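Local atomic coordinates of pathogenicity island protein (PDB entry 3HL6), a protein that is of unknown function but is encoded as ORF9 of pathogenicity island 3 of Staphylococcus aureus, a putative mobile element. Residues K96-I100 with S101-A105; I156-L159 with Y160-A163. All coordinates share one frame; numbering follows the deposited sequence.

Contact 1 of 2, residues K96-I100 with S101-A105; sequences KQLSI and SDMMA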
# COMPACT_ATOMS: atom_id res chain seq x y z
N LYS B 96 -13.54 -18.93 1.94
CA LYS B 96 -12.48 -19.38 2.85
C LYS B 96 -11.54 -18.21 3.15
O LYS B 96 -11.60 -17.16 2.48
CB LYS B 96 -11.69 -20.56 2.26
CG LYS B 96 -10.60 -21.10 3.20
CD LYS B 96 -10.22 -22.57 2.89
CE LYS B 96 -9.38 -23.15 4.05
NZ LYS B 96 -8.52 -24.34 3.63
N GLN B 97 -10.66 -18.37 4.13
CA GLN B 97 -9.70 -17.32 4.44
C GLN B 97 -8.28 -17.82 4.67
O GLN B 97 -8.06 -18.70 5.50
CB GLN B 97 -10.15 -16.46 5.62
CG GLN B 97 -9.35 -15.15 5.68
CD GLN B 97 -9.57 -14.37 6.95
OE1 GLN B 97 -10.06 -14.92 7.95
NE2 GLN B 97 -9.21 -13.08 6.93
N LEU B 98 -7.33 -17.24 3.95
CA LEU B 98 -5.93 -17.65 4.00
C LEU B 98 -5.04 -16.47 4.41
O LEU B 98 -5.09 -15.40 3.79
CB LEU B 98 -5.49 -18.12 2.64
CG LEU B 98 -5.81 -19.56 2.23
CD1 LEU B 98 -5.02 -19.89 0.94
CD2 LEU B 98 -5.48 -20.51 3.39
N SER B 99 -4.21 -16.69 5.42
CA SER B 99 -3.11 -15.81 5.69
C SER B 99 -2.16 -15.76 4.49
O SER B 99 -2.21 -16.64 3.61
CB SER B 99 -2.33 -16.28 6.93
OG SER B 99 -1.52 -17.39 6.61
N ILE B 100 -1.29 -14.76 4.47
CA ILE B 100 -0.48 -14.55 3.30
C ILE B 100 0.49 -15.72 3.11
O ILE B 100 0.79 -16.10 1.97
CB ILE B 100 0.25 -13.18 3.31
CG1 ILE B 100 1.01 -12.98 1.97
CG2 ILE B 100 1.16 -13.04 4.56
CD1 ILE B 100 1.18 -11.51 1.54
N SER B 101 0.94 -16.33 4.20
CA SER B 101 1.82 -17.49 4.09
C SER B 101 1.12 -18.71 3.48
O SER B 101 1.64 -19.33 2.54
CB SER B 101 2.47 -17.83 5.43
OG SER B 101 3.17 -16.69 5.90
N ASP B 102 -0.05 -19.04 3.98
CA ASP B 102 -0.81 -20.13 3.37
C ASP B 102 -1.24 -19.80 1.94
O ASP B 102 -1.29 -20.69 1.08
CB ASP B 102 -2.07 -20.44 4.17
CG ASP B 102 -1.75 -21.02 5.52
OD1 ASP B 102 -0.64 -21.56 5.65
OD2 ASP B 102 -2.61 -20.91 6.42
N MET B 103 -1.52 -18.53 1.69
CA MET B 103 -1.79 -18.13 0.33
C MET B 103 -0.62 -18.48 -0.56
O MET B 103 -0.81 -18.99 -1.69
CB MET B 103 -2.10 -16.66 0.23
CG MET B 103 -2.52 -16.29 -1.18
SD MET B 103 -4.10 -16.99 -1.67
CE MET B 103 -4.23 -16.45 -3.37
N MET B 104 0.60 -18.23 -0.08
CA MET B 104 1.78 -18.47 -0.91
C MET B 104 2.05 -19.97 -1.00
O MET B 104 2.34 -20.49 -2.06
CB MET B 104 2.98 -17.68 -0.39
CG MET B 104 4.25 -17.90 -1.15
SD MET B 104 5.72 -17.05 -0.54
CE MET B 104 6.83 -17.55 -1.83
N ALA B 105 1.91 -20.67 0.13
CA ALA B 105 2.08 -22.12 0.19
C ALA B 105 1.12 -22.84 -0.75
O ALA B 105 1.48 -23.81 -1.44
CB ALA B 105 1.88 -22.61 1.62

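Contact 2 of 2, residues I156-L159 with Y160-A163; sequences IEML and YQLA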
# COMPACT_ATOMS: atom_id res chain seq x y z
N ILE B 156 5.15 -17.62 -10.90
CA ILE B 156 6.29 -17.22 -10.11
C ILE B 156 6.21 -15.74 -9.72
O ILE B 156 6.52 -15.36 -8.58
CB ILE B 156 7.61 -17.58 -10.81
CG1 ILE B 156 7.73 -19.10 -10.85
CG2 ILE B 156 8.77 -17.02 -10.04
CD1 ILE B 156 8.74 -19.63 -11.82
N GLU B 157 5.73 -14.92 -10.66
CA GLU B 157 5.70 -13.48 -10.42
C GLU B 157 4.80 -13.22 -9.25
O GLU B 157 5.09 -12.44 -8.34
CB GLU B 157 5.25 -12.71 -11.66
CG GLU B 157 6.32 -12.64 -12.73
CD GLU B 157 5.87 -11.92 -13.99
OE1 GLU B 157 4.64 -11.75 -14.18
OE2 GLU B 157 6.75 -11.50 -14.78
N MET B 158 3.70 -13.94 -9.26
CA MET B 158 2.73 -13.81 -8.21
C MET B 158 3.21 -14.38 -6.85
O MET B 158 2.99 -13.77 -5.82
CB MET B 158 1.42 -14.45 -8.68
CG MET B 158 0.29 -14.04 -7.84
SD MET B 158 -0.33 -15.52 -7.08
CE MET B 158 -2.10 -15.36 -7.50
N LEU B 159 3.89 -15.52 -6.87
CA LEU B 159 4.68 -15.97 -5.70
C LEU B 159 5.61 -14.88 -5.21
O LEU B 159 5.65 -14.57 -4.03
CB LEU B 159 5.47 -17.25 -6.03
CG LEU B 159 4.62 -18.52 -6.16
CD1 LEU B 159 5.43 -19.65 -6.75
CD2 LEU B 159 4.05 -18.90 -4.81
N TYR B 160 6.34 -14.25 -6.11
CA TYR B 160 7.17 -13.15 -5.67
C TYR B 160 6.40 -12.06 -4.96
O TYR B 160 6.88 -11.50 -4.00
CB TYR B 160 8.00 -12.57 -6.81
CG TYR B 160 9.27 -13.33 -6.99
CD1 TYR B 160 10.48 -12.82 -6.52
CD2 TYR B 160 9.26 -14.56 -7.58
CE1 TYR B 160 11.65 -13.51 -6.67
CE2 TYR B 160 10.42 -15.27 -7.75
CZ TYR B 160 11.62 -14.75 -7.29
OH TYR B 160 12.78 -15.48 -7.47
N GLN B 161 5.20 -11.73 -5.43
CA GLN B 161 4.43 -10.62 -4.87
C GLN B 161 3.94 -10.93 -3.46
O GLN B 161 4.05 -10.10 -2.56
CB GLN B 161 3.25 -10.27 -5.79
CG GLN B 161 3.69 -9.63 -7.10
CD GLN B 161 2.55 -9.51 -8.14
OE1 GLN B 161 1.63 -10.32 -8.17
NE2 GLN B 161 2.62 -8.51 -8.95
N LEU B 162 3.38 -12.12 -3.28
CA LEU B 162 3.10 -12.64 -1.95
C LEU B 162 4.33 -12.54 -1.03
O LEU B 162 4.23 -12.06 0.10
CB LEU B 162 2.61 -14.08 -2.05
CG LEU B 162 1.30 -14.15 -2.81
CD1 LEU B 162 0.86 -15.57 -3.11
CD2 LEU B 162 0.25 -13.42 -1.98
N ALA B 163 5.50 -12.94 -1.54
CA ALA B 163 6.67 -13.05 -0.68
C ALA B 163 7.02 -11.71 -0.01
O ALA B 163 7.48 -11.69 1.14
CB ALA B 163 7.90 -13.61 -1.44

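Contact 1 of 2, residues K96-I100 with S101-A105
The side chain of S99 is turned with OG lying between its own backbone N and carbonyl carbon (chi1 77°), which brings the hydroxyl round to the backbone N of D102. The N-H points almost straight at OG, but at 3.4 Å between D102 N and S99 OG the bond is long and weak. A second torsion acts one residue further on: M103 CG stands opposite the backbone N (chi1 -174°), and the bend at chi2 (68°) lays the sulfur beside L98, with CE leading away. M103 SD comes to rest 4.0 Å from L98 CD1. The same methyl of L98 also lies 3.7 Å from M103 CA, so it meets both the backbone and the side chain of this residue.

Taken together, these contacts illustrate how a helix is started. S99 is the N-cap of helix 100-109, and the pairing of L98, just before the cap, with M103, the fourth residue after it, is a hydrophobic staple. The chain thereby passes from strand 96-98, half of a small hairpin with strand 90-92, directly into the first turn. The first helical bonds follow at once: M103 N to S99 O at 2.8 Å and M104 N to I100 O at 3.0 Å.

L98 has a second task. Its CD2 branch lies 3.5 Å from D102 CB, the two side chains crossing at about a right angle, while the carboxylate of D102 is directed to Y208, whose OH is hydrogen-bonded to OD1. I100 packs on Y90, L162 and I166. M104, extended beyond CG, reaches between helices 152-163 and 171-184 to touch L159, L173 and L177.

Contact 2 of 2, residues I156-L159 with Y160-A163
The carbonyl oxygen of M158 is gripped by two backbone amides of the following turn: L162 N donates to M158 O at 3.1 Å in a nearly straight bond (170°), while Q161 N approaches M158 O at a poorer angle (120°) and adds a weak one. Q161 N is itself shared, since it also donates to E157 O at 3.0 Å. This is the regular i to i+4 ladder of an alpha-helix, here the last two turns of helix 152-163, with a bifurcated amide between its rungs; Y160 N to I156 O and A163 N to L159 O supply the outer rungs.

Side chains one turn apart use the same spacing. I156 and Y160 lie side by side, pointing the same way. The I156 side chain, with chi1 -67°, holds CG2 across from the backbone N, and this methyl meets the phenol ring 3.3 Å from Y160 CE2, a close fit. The carbonyl oxygen of I156 meets the edge of the same ring, in its plane, with Y160 CD2 3.0 Å from I156 O. Stacking with F68 and a hydrogen bond from the region of strand 52-57, V57 N to Y160 OH, further fix the ring in the buried centre of the fold.

The polar side chains fasten the helix to strand 68-71: E157 OE2 is bonded to E69 N and Q161 NE2 to L70 O. Q161 crosses M158 at about a right angle, and its OE1 lies 3.7 Å from M158 CA. The bend of M158 at chi2 carries its sulfur toward L162, SD standing 4.1 Å from L162 CD1, while CE turns off.

The two contacts pair a helix start with a helix end. Contact 1 opens helix 100-109, contact 2 closes helix 152-163, and their centres are about 13 Å apart, yet they pack directly on each other, side chain on side chain and on backbone. L162 makes most of the close approaches between them: its CD1 lies 3.8 Å from M104 CA and 4.0 Å from M103 CG, while its carbonyl O is met by I100 CD1 at 3.4 Å. One turn back, L159 CD2 packs 3.6 Å from M104 O. Contact 2 lies near the centre of the chain, linking this helical layer to the sheet through strand 68-71, whereas contact 1 is further out and includes strand 96-98, which pairs with strand 90-92.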